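L-asparaginase I (Vibrio cholerae, PDB 2OCD) probably hydrolyses L-asparagine to L-aspartate and ammonium in the cytoplasm, working as a homotetramer. Local coordinates at residues Gln129-Asn134 with Leu149-Arg154; Phe85-Gly90 with Lys110-Thr115; Gln211-Ile216 with Lys309-Leu314; Met94-Ser99 with Thr302-Leu307. All coordinates share one frame; numbering follows the deposited sequence.

Contact 1. Residues Gln129-Asn134 with Leu149-Arg154; sequences QANLLN and LFFNNR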
loop_
_atom_site.group_PDB
_atom_site.type_symbol
_atom_site.label_atom_id
_atom_site.label_comp_id
_atom_site.label_asym_id
_atom_site.label_seq_id
_atom_site.Cartn_x
_atom_site.Cartn_y
_atom_site.Cartn_z
ATOM N N GLN B 129 10.663 -21.745 6.415
ATOM C CA GLN B 129 11.717 -22.194 5.509
ATOM C C GLN B 129 12.303 -20.977 4.815
ATOM O O GLN B 129 13.508 -20.816 4.792
ATOM C CB GLN B 129 11.289 -23.302 4.526
ATOM C CG GLN B 129 10.307 -22.851 3.457
ATOM C CD GLN B 129 10.472 -23.579 2.122
ATOM O OE1 GLN B 129 9.533 -23.588 1.297
ATOM N NE2 GLN B 129 11.669 -24.181 1.890
ATOM N N ALA B 130 11.462 -20.081 4.319
ATOM C CA ALA B 130 11.981 -18.873 3.676
ATOM C C ALA B 130 12.745 -17.987 4.675
ATOM O O ALA B 130 13.754 -17.415 4.319
ATOM C CB ALA B 130 10.868 -18.107 3.012
ATOM N N ASN B 131 12.268 -17.877 5.908
ATOM C CA ASN B 131 12.913 -17.032 6.895
ATOM C C ASN B 131 14.297 -17.572 7.285
ATOM O O ASN B 131 15.235 -16.814 7.415
ATOM C CB ASN B 131 12.061 -16.920 8.167
ATOM C CG ASN B 131 10.906 -15.911 8.063
ATOM O OD1 ASN B 131 10.008 -15.934 8.897
ATOM N ND2 ASN B 131 10.952 -15.018 7.099
ATOM N N LEU B 132 14.440 -18.871 7.459
ATOM C CA LEU B 132 15.755 -19.421 7.755
ATOM C C LEU B 132 16.661 -19.468 6.516
ATOM O O LEU B 132 17.880 -19.206 6.593
ATOM C CB LEU B 132 15.652 -20.827 8.353
ATOM C CG LEU B 132 16.962 -21.440 8.851
ATOM C CD1 LEU B 132 17.778 -20.537 9.779
ATOM C CD2 LEU B 132 16.689 -22.787 9.497
ATOM N N LEU B 133 16.067 -19.816 5.386
ATOM C CA LEU B 133 16.787 -19.869 4.141
ATOM C C LEU B 133 17.447 -18.533 3.853
ATOM O O LEU B 133 18.639 -18.442 3.646
ATOM C CB LEU B 133 15.843 -20.284 3.019
ATOM C CG LEU B 133 16.487 -21.228 2.035
ATOM C CD1 LEU B 133 15.418 -22.101 1.339
ATOM C CD2 LEU B 133 17.285 -20.329 1.058
ATOM N N ASN B 134 16.676 -17.467 3.849
ATOM C CA ASN B 134 17.258 -16.173 3.511
ATOM C C ASN B 134 18.122 -15.548 4.616
ATOM O O ASN B 134 19.029 -14.754 4.308
ATOM C CB ASN B 134 16.153 -15.188 3.123
ATOM C CG ASN B 134 15.528 -15.478 1.761
ATOM O OD1 ASN B 134 16.040 -16.293 0.980
ATOM N ND2 ASN B 134 14.391 -14.803 1.478
ATOM N N LEU B 149 16.937 -8.426 12.492
ATOM C CA LEU B 149 15.720 -9.234 12.747
ATOM C C LEU B 149 15.060 -9.489 11.419
ATOM O O LEU B 149 14.718 -8.546 10.691
ATOM C CB LEU B 149 14.768 -8.525 13.729
ATOM C CG LEU B 149 13.517 -9.246 14.274
ATOM C CD1 LEU B 149 13.027 -8.724 15.657
ATOM C CD2 LEU B 149 12.333 -9.185 13.351
ATOM N N PHE B 150 14.913 -10.755 11.074
ATOM C CA PHE B 150 14.376 -11.069 9.788
ATOM C C PHE B 150 12.963 -11.662 9.916
ATOM O O PHE B 150 12.765 -12.669 10.633
ATOM C CB PHE B 150 15.343 -11.989 9.063
ATOM C CG PHE B 150 14.967 -12.257 7.656
ATOM C CD1 PHE B 150 15.028 -11.252 6.704
ATOM C CD2 PHE B 150 14.580 -13.490 7.261
ATOM C CE1 PHE B 150 14.665 -11.486 5.374
ATOM C CE2 PHE B 150 14.224 -13.709 5.935
ATOM C CZ PHE B 150 14.259 -12.708 5.014
ATOM N N PHE B 151 11.991 -11.003 9.269
ATOM C CA PHE B 151 10.605 -11.472 9.233
ATOM C C PHE B 151 9.842 -10.759 8.116
ATOM O O PHE B 151 10.227 -9.643 7.716
ATOM C CB PHE B 151 9.915 -11.238 10.579
ATOM C CG PHE B 151 9.070 -12.406 11.076
ATOM C CD1 PHE B 151 9.661 -13.474 11.730
ATOM C CD2 PHE B 151 7.684 -12.389 10.944
ATOM C CE1 PHE B 151 8.882 -14.529 12.229
ATOM C CE2 PHE B 151 6.875 -13.414 11.439
ATOM C CZ PHE B 151 7.467 -14.487 12.089
ATOM N N ASN B 152 8.775 -11.392 7.628
ATOM C CA ASN B 152 7.978 -10.824 6.538
ATOM C C ASN B 152 8.898 -10.366 5.396
ATOM O O ASN B 152 8.778 -9.259 4.935
ATOM C CB ASN B 152 7.124 -9.619 7.026
ATOM C CG ASN B 152 6.412 -9.871 8.397
ATOM O OD1 ASN B 152 6.886 -9.420 9.465
ATOM N ND2 ASN B 152 5.278 -10.576 8.366
ATOM N N ASN B 153 9.894 -11.161 5.012
ATOM C CA ASN B 153 10.778 -10.828 3.884
ATOM C C ASN B 153 11.602 -9.544 4.001
ATOM O O ASN B 153 12.100 -8.995 3.008
ATOM C CB ASN B 153 9.996 -10.784 2.576
ATOM C CG ASN B 153 9.283 -12.064 2.294
ATOM O OD1 ASN B 153 9.861 -13.149 2.373
ATOM N ND2 ASN B 153 8.006 -11.957 1.973
ATOM N N ARG B 154 11.790 -9.071 5.211
ATOM C CA ARG B 154 12.590 -7.863 5.398
ATOM C C ARG B 154 13.527 -7.980 6.599
ATOM O O ARG B 154 13.229 -8.679 7.563
ATOM C CB ARG B 154 11.698 -6.651 5.485
ATOM C CG ARG B 154 10.955 -6.463 6.782
ATOM C CD ARG B 154 10.027 -5.208 6.733
ATOM N NE ARG B 154 8.767 -5.539 6.048
ATOM C CZ ARG B 154 7.634 -5.942 6.639
ATOM N NH1 ARG B 154 7.525 -6.026 7.951
ATOM N NH2 ARG B 154 6.602 -6.255 5.894
#
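Phe150 meets the helix with the rim of its ring: CD2 lies 3.4 Å from the backbone O of Asn131, and CE2 is 3.7 Å from Asn131 CA. Because that oxygen sits at the ring edge, near its plane, the partly positive ring hydrogens probably meet a partly negative atom. Asn134 meets the ring's tip obliquely, its CB 3.6 Å from Phe150 CZ. A first torsion that sets CG anti to the backbone N (chi1 -173°) carries the Phe150 ring across to the helix. The next side chain, Phe151, starts away from the helix, yet one end of the Asn131 amide lies over one face of its ring, the two planes 39° apart.

Beyond this shell, strand 147-151 is fixed by Thr115 OG1, hydrogen-bonded to Phe150 O, and by Phe172, whose ring meets Phe151 edge-to-face. A type I' turn from Phe151 to Arg154 ends the strand. Phe151 N reaches Arg154 O at 3.1 Å and Arg154 N returns to Phe151 O at 3.0 Å, as in a two-residue beta hairpin.

Helix 127-141 and strand 147-151, whose contacting segments run 143° apart, are the second and third elements of a beta-alpha-beta unit. Phe151 also touches Thr91, a predicted catalytic and substrate-binding residue. The helix thus joins the strand through the edge of Phe150 and a face of Phe151, while hydrogen bonding is left to the sheet and turn.

Contact 2. Residues Phe85-Gly90 with Lys110-Thr115; sequences FVILHG and KPVIVT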
loop_
_atom_site.group_PDB
_atom_site.type_symbol
_atom_site.label_atom_id
_atom_site.label_comp_id
_atom_site.label_asym_id
_atom_site.label_seq_id
_atom_site.Cartn_x
_atom_site.Cartn_y
_atom_site.Cartn_z
ATOM N N PHE B 85 25.924 -15.518 12.351
ATOM C CA PHE B 85 25.097 -16.172 13.363
ATOM C C PHE B 85 23.660 -15.897 13.130
ATOM O O PHE B 85 23.319 -14.754 12.876
ATOM C CB PHE B 85 25.488 -15.640 14.725
ATOM C CG PHE B 85 26.958 -15.752 14.984
ATOM C CD1 PHE B 85 27.478 -16.900 15.535
ATOM C CD2 PHE B 85 27.822 -14.732 14.603
ATOM C CE1 PHE B 85 28.786 -17.019 15.729
ATOM C CE2 PHE B 85 29.139 -14.861 14.780
ATOM C CZ PHE B 85 29.633 -16.011 15.347
ATOM N N VAL B 86 22.832 -16.939 13.216
ATOM C CA VAL B 86 21.374 -16.843 13.179
ATOM C C VAL B 86 20.786 -17.387 14.453
ATOM O O VAL B 86 21.029 -18.522 14.810
ATOM C CB VAL B 86 20.756 -17.675 12.027
ATOM C CG1 VAL B 86 19.191 -17.620 12.067
ATOM C CG2 VAL B 86 21.268 -17.174 10.683
ATOM N N ILE B 87 19.972 -16.584 15.124
ATOM C CA ILE B 87 19.378 -16.985 16.379
ATOM C C ILE B 87 17.905 -17.241 16.092
ATOM O O ILE B 87 17.141 -16.302 15.803
ATOM C CB ILE B 87 19.557 -15.880 17.445
ATOM C CG1 ILE B 87 21.025 -15.751 17.856
ATOM C CG2 ILE B 87 18.726 -16.146 18.700
ATOM C CD1 ILE B 87 21.416 -14.327 18.391
ATOM N N LEU B 88 17.515 -18.515 16.163
ATOM C CA LEU B 88 16.084 -18.914 16.134
ATOM C C LEU B 88 15.468 -18.761 17.493
ATOM O O LEU B 88 16.030 -19.154 18.468
ATOM C CB LEU B 88 15.877 -20.353 15.646
ATOM C CG LEU B 88 16.419 -20.615 14.243
ATOM C CD1 LEU B 88 16.123 -22.094 13.840
ATOM C CD2 LEU B 88 15.841 -19.503 13.215
ATOM N N HIS B 89 14.283 -18.192 17.516
ATOM C CA HIS B 89 13.691 -17.566 18.704
ATOM C C HIS B 89 12.171 -17.529 18.511
ATOM O O HIS B 89 11.702 -17.444 17.411
ATOM C CB HIS B 89 14.244 -16.147 18.809
ATOM C CG HIS B 89 13.996 -15.479 20.123
ATOM N ND1 HIS B 89 12.733 -15.162 20.581
ATOM C CD2 HIS B 89 14.862 -15.027 21.062
ATOM C CE1 HIS B 89 12.835 -14.550 21.746
ATOM N NE2 HIS B 89 14.116 -14.449 22.052
ATOM N N GLY B 90 11.400 -17.645 19.578
ATOM C CA GLY B 90 9.983 -17.447 19.488
ATOM C C GLY B 90 9.686 -15.968 19.291
ATOM O O GLY B 90 10.440 -15.113 19.762
ATOM N N LYS B 110 30.497 -9.119 12.838
ATOM C CA LYS B 110 29.885 -10.304 12.239
ATOM C C LYS B 110 28.357 -10.216 12.335
ATOM O O LYS B 110 27.824 -9.733 13.325
ATOM C CB LYS B 110 30.419 -11.606 12.914
ATOM C CG LYS B 110 31.947 -11.960 12.604
ATOM C CD LYS B 110 32.395 -13.319 13.159
ATOM C CE LYS B 110 33.886 -13.457 13.171
ATOM N NZ LYS B 110 34.346 -14.815 12.760
ATOM N N PRO B 111 27.638 -10.651 11.289
ATOM C CA PRO B 111 26.167 -10.557 11.311
ATOM C C PRO B 111 25.557 -11.423 12.355
ATOM O O PRO B 111 26.007 -12.550 12.511
ATOM C CB PRO B 111 25.738 -11.102 9.951
ATOM C CG PRO B 111 26.908 -10.997 9.119
ATOM C CD PRO B 111 28.103 -11.219 10.026
ATOM N N VAL B 112 24.574 -10.878 13.080
ATOM C CA VAL B 112 23.715 -11.636 13.987
ATOM C C VAL B 112 22.283 -11.305 13.615
ATOM O O VAL B 112 21.852 -10.179 13.718
ATOM C CB VAL B 112 23.971 -11.310 15.462
ATOM C CG1 VAL B 112 23.300 -12.338 16.328
ATOM C CG2 VAL B 112 25.431 -11.271 15.750
ATOM N N ILE B 113 21.587 -12.329 13.121
ATOM C CA ILE B 113 20.250 -12.242 12.616
ATOM C C ILE B 113 19.357 -13.122 13.474
ATOM O O ILE B 113 19.505 -14.349 13.499
ATOM C CB ILE B 113 20.175 -12.765 11.186
ATOM C CG1 ILE B 113 21.205 -12.100 10.275
ATOM C CG2 ILE B 113 18.821 -12.481 10.611
ATOM C CD1 ILE B 113 20.964 -12.432 8.746
ATOM N N VAL B 114 18.420 -12.494 14.165
ATOM C CA VAL B 114 17.375 -13.183 14.926
ATOM C C VAL B 114 16.167 -13.436 14.003
ATOM O O VAL B 114 15.708 -12.536 13.309
ATOM C CB VAL B 114 16.929 -12.325 16.123
ATOM C CG1 VAL B 114 15.842 -13.032 16.955
ATOM C CG2 VAL B 114 18.156 -11.926 16.950
ATOM N N THR B 115 15.681 -14.668 13.968
ATOM C CA THR B 115 14.500 -14.966 13.176
ATOM C C THR B 115 13.684 -16.090 13.778
ATOM O O THR B 115 14.008 -16.632 14.837
ATOM C CB THR B 115 14.879 -15.227 11.685
ATOM O OG1 THR B 115 13.699 -15.209 10.861
ATOM C CG2 THR B 115 15.574 -16.495 11.501
#
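Ile87 and Val112 form the apolar centre, with Ile87 CD1 3.4 Å from Val112 CG1. Val114, on the same face of the sheet, adds CG2 at 4.2 Å from Ile87 CB, and helix 94-104 covers this side through Leu101 and Ala98. On the reverse face Thr115 CG2 rests 3.5 Å from Leu88 CD2, the two side chains lying side by side, and also touches Val86 CG1. Thr115 points its hydroxyl anti to the backbone N (chi1 -167°), which puts the methyl in the crowded position.

Between these faces runs the parallel pairing of strands 84-88 and 112-115. Phe85 N gives to Pro111 O, Phe85 O accepts from Ile113 N at 3.0 Å, Ile87 N gives to Ile113 O at 2.8 Å, and Ile87 O accepts from Thr115 N at 2.9 Å. A weak bond, His89 N to Thr115 O, ends the series.

At the opposite margin Lys110 CD meets the edge of the Phe85 ring at CE2, while its amine bonds to Tyr82 O and makes a cation-pi contact with Tyr79. Main-chain groups between the strands are mostly paired, weakening at His89, which lies beside predicted substrate-binding Ser60 and is held through NE2 by Thr97.

Contact 3. Residues Gln211-Ile216 with Lys309-Leu314; sequences QPIGVI and KLHYLL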
loop_
_atom_site.group_PDB
_atom_site.type_symbol
_atom_site.label_atom_id
_atom_site.label_comp_id
_atom_site.label_asym_id
_atom_site.label_seq_id
_atom_site.Cartn_x
_atom_site.Cartn_y
_atom_site.Cartn_z
ATOM N N GLN B 211 16.600 -5.313 35.985
ATOM C CA GLN B 211 16.555 -4.019 36.617
ATOM C C GLN B 211 15.110 -3.702 36.847
ATOM O O GLN B 211 14.282 -3.975 35.978
ATOM C CB GLN B 211 17.146 -2.931 35.723
ATOM C CG GLN B 211 18.590 -3.163 35.318
ATOM C CD GLN B 211 19.566 -3.002 36.479
ATOM O OE1 GLN B 211 19.302 -2.237 37.442
ATOM N NE2 GLN B 211 20.683 -3.733 36.416
ATOM N N PRO B 212 14.803 -3.126 38.022
ATOM C CA PRO B 212 13.455 -2.742 38.364
ATOM C C PRO B 212 13.078 -1.452 37.634
ATOM O O PRO B 212 13.168 -0.378 38.195
ATOM C CB PRO B 212 13.528 -2.565 39.883
ATOM C CG PRO B 212 14.945 -2.111 40.125
ATOM C CD PRO B 212 15.754 -2.828 39.115
ATOM N N ILE B 213 12.672 -1.593 36.374
ATOM C CA ILE B 213 12.324 -0.475 35.525
ATOM C C ILE B 213 10.819 -0.351 35.545
ATOM O O ILE B 213 10.126 -1.298 35.211
ATOM C CB ILE B 213 12.825 -0.729 34.089
ATOM C CG1 ILE B 213 14.363 -0.827 34.088
ATOM C CG2 ILE B 213 12.378 0.382 33.123
ATOM C CD1 ILE B 213 14.942 -1.406 32.808
ATOM N N GLY B 214 10.316 0.813 35.942
ATOM C CA GLY B 214 8.885 1.116 35.843
ATOM C C GLY B 214 8.530 1.643 34.472
ATOM O O GLY B 214 9.365 2.231 33.802
ATOM N N VAL B 215 7.298 1.412 34.031
ATOM C CA VAL B 215 6.826 1.918 32.748
ATOM C C VAL B 215 5.437 2.553 32.867
ATOM O O VAL B 215 4.480 1.830 33.092
ATOM C CB VAL B 215 6.758 0.766 31.755
ATOM C CG1 VAL B 215 6.341 1.272 30.360
ATOM C CG2 VAL B 215 8.076 0.046 31.720
ATOM N N ILE B 216 5.308 3.873 32.698
ATOM C CA ILE B 216 4.004 4.560 32.855
ATOM C C ILE B 216 3.454 5.039 31.507
ATOM O O ILE B 216 4.173 5.677 30.720
ATOM C CB ILE B 216 4.074 5.841 33.733
ATOM C CG1 ILE B 216 4.782 5.624 35.051
ATOM C CG2 ILE B 216 2.684 6.369 34.106
ATOM C CD1 ILE B 216 5.114 6.983 35.756
ATOM N N LYS B 309 18.227 -0.633 26.616
ATOM C CA LYS B 309 19.387 0.260 26.651
ATOM C C LYS B 309 19.588 0.593 28.105
ATOM O O LYS B 309 20.729 0.615 28.603
ATOM C CB LYS B 309 19.163 1.509 25.786
ATOM C CG LYS B 309 20.405 2.434 25.554
ATOM C CD LYS B 309 20.064 3.657 24.695
ATOM C CE LYS B 309 21.227 4.603 24.371
ATOM N NZ LYS B 309 20.777 5.844 23.540
ATOM N N LEU B 310 18.471 0.810 28.804
ATOM C CA LEU B 310 18.511 0.995 30.255
ATOM C C LEU B 310 19.120 -0.232 30.977
ATOM O O LEU B 310 19.910 -0.069 31.933
ATOM C CB LEU B 310 17.117 1.338 30.809
ATOM C CG LEU B 310 16.627 2.812 30.744
ATOM C CD1 LEU B 310 15.115 2.925 30.920
ATOM C CD2 LEU B 310 17.330 3.774 31.743
ATOM N N HIS B 311 18.804 -1.450 30.519
ATOM C CA HIS B 311 19.302 -2.651 31.184
ATOM C C HIS B 311 20.807 -2.810 30.918
ATOM O O HIS B 311 21.575 -3.334 31.735
ATOM C CB HIS B 311 18.610 -3.914 30.674
ATOM C CG HIS B 311 17.344 -4.314 31.400
ATOM N ND1 HIS B 311 16.107 -3.776 31.104
ATOM C CD2 HIS B 311 17.112 -5.306 32.305
ATOM C CE1 HIS B 311 15.183 -4.368 31.851
ATOM N NE2 HIS B 311 15.765 -5.296 32.590
ATOM N N TYR B 312 21.212 -2.426 29.723
ATOM C CA TYR B 312 22.631 -2.380 29.370
ATOM C C TYR B 312 23.341 -1.464 30.334
ATOM O O TYR B 312 24.189 -1.944 31.077
ATOM C CB TYR B 312 22.828 -1.896 27.942
ATOM C CG TYR B 312 24.217 -1.451 27.634
ATOM C CD1 TYR B 312 25.274 -2.310 27.767
ATOM C CD2 TYR B 312 24.474 -0.175 27.181
ATOM C CE1 TYR B 312 26.577 -1.910 27.488
ATOM C CE2 TYR B 312 25.781 0.236 26.894
ATOM C CZ TYR B 312 26.825 -0.644 27.050
ATOM O OH TYR B 312 28.130 -0.261 26.753
ATOM N N LEU B 313 22.954 -0.184 30.354
ATOM C CA LEU B 313 23.680 0.847 31.101
ATOM C C LEU B 313 23.584 0.720 32.621
ATOM O O LEU B 313 24.589 0.886 33.352
ATOM C CB LEU B 313 23.196 2.246 30.718
ATOM C CG LEU B 313 23.527 2.710 29.302
ATOM C CD1 LEU B 313 22.598 3.861 29.003
ATOM C CD2 LEU B 313 25.038 3.111 29.094
ATOM N N LEU B 314 22.388 0.434 33.114
ATOM C CA LEU B 314 22.220 0.312 34.547
ATOM C C LEU B 314 22.960 -0.926 35.068
ATOM O O LEU B 314 23.159 -1.039 36.287
ATOM C CB LEU B 314 20.731 0.241 34.914
ATOM C CG LEU B 314 19.948 1.554 34.809
ATOM C CD1 LEU B 314 18.439 1.268 34.649
ATOM C CD2 LEU B 314 20.200 2.484 36.030
#
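Gln211 and Ile213 lead into strand 213-217, an outermost strand of the parallel sheet in the C-terminal half, and pack against His311, Leu310 and Leu314 of helix 303-315. Gln211 does most of the touching. Its chain bends at chi2 (-70°), which folds the amide along the helix: CG lies 4.0 Å from His311 CD2, and CD comes to 3.8 Å from Leu314 CB. Gln211 CB sits over one face of the imidazole, displaced to its rim, and the amide and ring planes stand 78° apart as the two side chains slide past each other in opposite directions.

The polar ends find partners close by. Gln211 OE1 is bonded to Asn236 and NE2 to Ser315 OG, just past the helix segment. His311 ND1 reaches back one helical turn to Leu307 O, which probably fixes the ring's rotation.

Ile213 approaches Leu310, CD1 to CB at 4.0 Å, but the model places this methyl implausibly near the imidazole, and its exact fit is doubtful. Before it, Pro212 centres an inverse gamma turn, closed by a weak bond from Ile213 N to Gln211 O. The strand also meets the assembly: Ile213 O is hydrogen-bonded to Tyr219 OH of a neighbouring subunit. Far from the predicted active site, one amide here serves as packing surface and as polar link between Asn236, before strand 237-242, and Ser315 of helix 303-315.

Contact 4. Residues Met94-Ser99 with Thr302-Leu307; sequences MAYTAS and TPEAAL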
loop_
_atom_site.group_PDB
_atom_site.type_symbol
_atom_site.label_atom_id
_atom_site.label_comp_id
_atom_site.label_asym_id
_atom_site.label_seq_id
_atom_site.Cartn_x
_atom_site.Cartn_y
_atom_site.Cartn_z
HETATM N N MSE B 94 10.875 -11.704 20.640
HETATM C CA MSE B 94 11.961 -11.663 19.732
HETATM C C MSE B 94 12.529 -10.268 19.634
HETATM O O MSE B 94 13.731 -10.139 19.480
HETATM C CB MSE B 94 11.490 -12.120 18.382
HETATM C CG MSE B 94 12.545 -12.115 17.371
HETATM SE SE MSE B 94 11.891 -13.078 15.806
HETATM C CE MSE B 94 11.542 -11.636 14.611
ATOM N N ALA B 95 11.684 -9.233 19.702
ATOM C CA ALA B 95 12.156 -7.830 19.578
ATOM C C ALA B 95 12.893 -7.370 20.805
ATOM O O ALA B 95 13.834 -6.576 20.701
ATOM C CB ALA B 95 11.039 -6.857 19.253
ATOM N N TYR B 96 12.487 -7.854 21.972
ATOM C CA TYR B 96 13.210 -7.501 23.190
ATOM C C TYR B 96 14.553 -8.185 23.173
ATOM O O TYR B 96 15.563 -7.602 23.552
ATOM C CB TYR B 96 12.465 -7.900 24.435
ATOM C CG TYR B 96 11.212 -7.106 24.721
ATOM C CD1 TYR B 96 9.990 -7.523 24.235
ATOM C CD2 TYR B 96 11.236 -5.998 25.547
ATOM C CE1 TYR B 96 8.811 -6.810 24.498
ATOM C CE2 TYR B 96 10.076 -5.297 25.833
ATOM C CZ TYR B 96 8.870 -5.702 25.295
ATOM O OH TYR B 96 7.703 -5.025 25.569
ATOM N N THR B 97 14.599 -9.432 22.746
ATOM C CA THR B 97 15.880 -10.060 22.688
ATOM C C THR B 97 16.830 -9.312 21.727
ATOM O O THR B 97 17.983 -9.040 22.055
ATOM C CB THR B 97 15.726 -11.517 22.338
ATOM O OG1 THR B 97 15.175 -12.172 23.491
ATOM C CG2 THR B 97 17.079 -12.135 21.998
ATOM N N ALA B 98 16.349 -8.978 20.541
ATOM C CA ALA B 98 17.239 -8.504 19.464
ATOM C C ALA B 98 17.810 -7.171 19.910
ATOM O O ALA B 98 18.977 -6.842 19.665
ATOM C CB ALA B 98 16.479 -8.349 18.180
ATOM N N SER B 99 16.964 -6.428 20.606
ATOM C CA SER B 99 17.327 -5.183 21.183
ATOM C C SER B 99 18.417 -5.291 22.243
ATOM O O SER B 99 19.443 -4.578 22.186
ATOM C CB SER B 99 16.085 -4.556 21.785
ATOM O OG SER B 99 15.245 -4.052 20.751
ATOM N N THR B 302 11.929 2.689 20.264
ATOM C CA THR B 302 10.918 1.723 20.670
ATOM C C THR B 302 11.044 1.485 22.219
ATOM O O THR B 302 12.093 1.759 22.849
ATOM C CB THR B 302 11.118 0.447 19.924
ATOM O OG1 THR B 302 12.389 -0.109 20.301
ATOM C CG2 THR B 302 11.092 0.724 18.431
ATOM N N PRO B 303 9.943 1.139 22.853
ATOM C CA PRO B 303 9.958 0.696 24.241
ATOM C C PRO B 303 10.976 -0.372 24.460
ATOM O O PRO B 303 11.718 -0.336 25.462
ATOM C CB PRO B 303 8.582 0.058 24.424
ATOM C CG PRO B 303 7.666 0.903 23.461
ATOM C CD PRO B 303 8.578 1.259 22.298
ATOM N N GLU B 304 11.025 -1.299 23.509
ATOM C CA GLU B 304 11.922 -2.421 23.616
ATOM C C GLU B 304 13.379 -1.970 23.504
ATOM O O GLU B 304 14.199 -2.413 24.296
ATOM C CB GLU B 304 11.524 -3.610 22.707
ATOM C CG GLU B 304 10.862 -3.234 21.407
ATOM C CD GLU B 304 9.335 -3.010 21.461
ATOM O OE1 GLU B 304 8.544 -4.000 21.381
ATOM O OE2 GLU B 304 8.948 -1.820 21.471
ATOM N N ALA B 305 13.725 -1.066 22.592
ATOM C CA ALA B 305 15.120 -0.603 22.589
ATOM C C ALA B 305 15.370 0.113 23.904
ATOM O O ALA B 305 16.512 0.101 24.423
ATOM C CB ALA B 305 15.468 0.291 21.380
ATOM N N ALA B 306 14.310 0.700 24.472
ATOM C CA ALA B 306 14.446 1.593 25.627
ATOM C C ALA B 306 14.656 0.824 26.926
ATOM O O ALA B 306 15.375 1.266 27.831
ATOM C CB ALA B 306 13.234 2.508 25.722
ATOM N N LEU B 307 14.013 -0.330 27.001
ATOM C CA LEU B 307 14.122 -1.233 28.129
ATOM C C LEU B 307 15.451 -1.897 28.039
ATOM O O LEU B 307 16.154 -2.055 29.072
ATOM C CB LEU B 307 12.973 -2.234 28.127
ATOM C CG LEU B 307 11.928 -1.585 29.038
ATOM C CD1 LEU B 307 10.444 -1.740 28.587
ATOM C CD2 LEU B 307 12.201 -2.083 30.464
HETATM O O HOH W 1 13.088 -2.141 18.874
#
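Helices 94-104 and 303-315 approach to 8.5 Å between the axes of their contacting segments, which make an angle of 44°, and bring Tyr96 opposite Glu304 and Ser99 opposite Ala305. The main side-chain contact is a CH-pi interaction: Glu304 CB stands 3.9 Å from the centroid of the Tyr96 ring, 20° off the normal. Glu304 CG passes Ala95 CB at 4.2 Å, and the bend at chi2 (-85°) then turns the carboxylate aside, toward its salt bridge with Arg162. Tyr96 sends its hydroxyl to Gln273 of a neighbouring subunit.

Ser99 turns its hydroxyl back to its own helix, OG donating to Ala95 O at 2.9 Å. Ser99 N binds the same oxygen from the opposite face of the carbonyl plane, so two donors grip it. Between the two helices a water lies 2.6 Å from Thr302 OG1 and makes a weak, long bond to Ser99 OG. Thr302 OG1 also accepts from Ala305 N at 2.8 Å.

Thr302 is the N-cap of helix 303-315, and that last bond is its capping bond. The whole is a buried helix-helix seam joining the N- and C-terminal regions of the asparaginase chain, close to the chain's centre.

How the contacts relate
From the N terminus, contact 2 closes first, out from strand 84-88 and back at 112-115. Helix 94-104 lies inside that excursion, so contact 4, which pairs it with residues 302-307, crosses contact 2. Contact 1 opens only after contact 2 has closed; it closes a still shorter loop, nested within the long loop of contact 4, and adds strand 147-151 beside 112-115 in the same sheet. Contact 3 opens inside that long loop and closes beyond it, crossing contact 4 and sharing helix 303-315. Contacts 1 and 2 build the N-terminal region, contact 3 the C-terminal one, and contact 4 ties the two together, with its Met94 packing against residues of contacts 1 and 2.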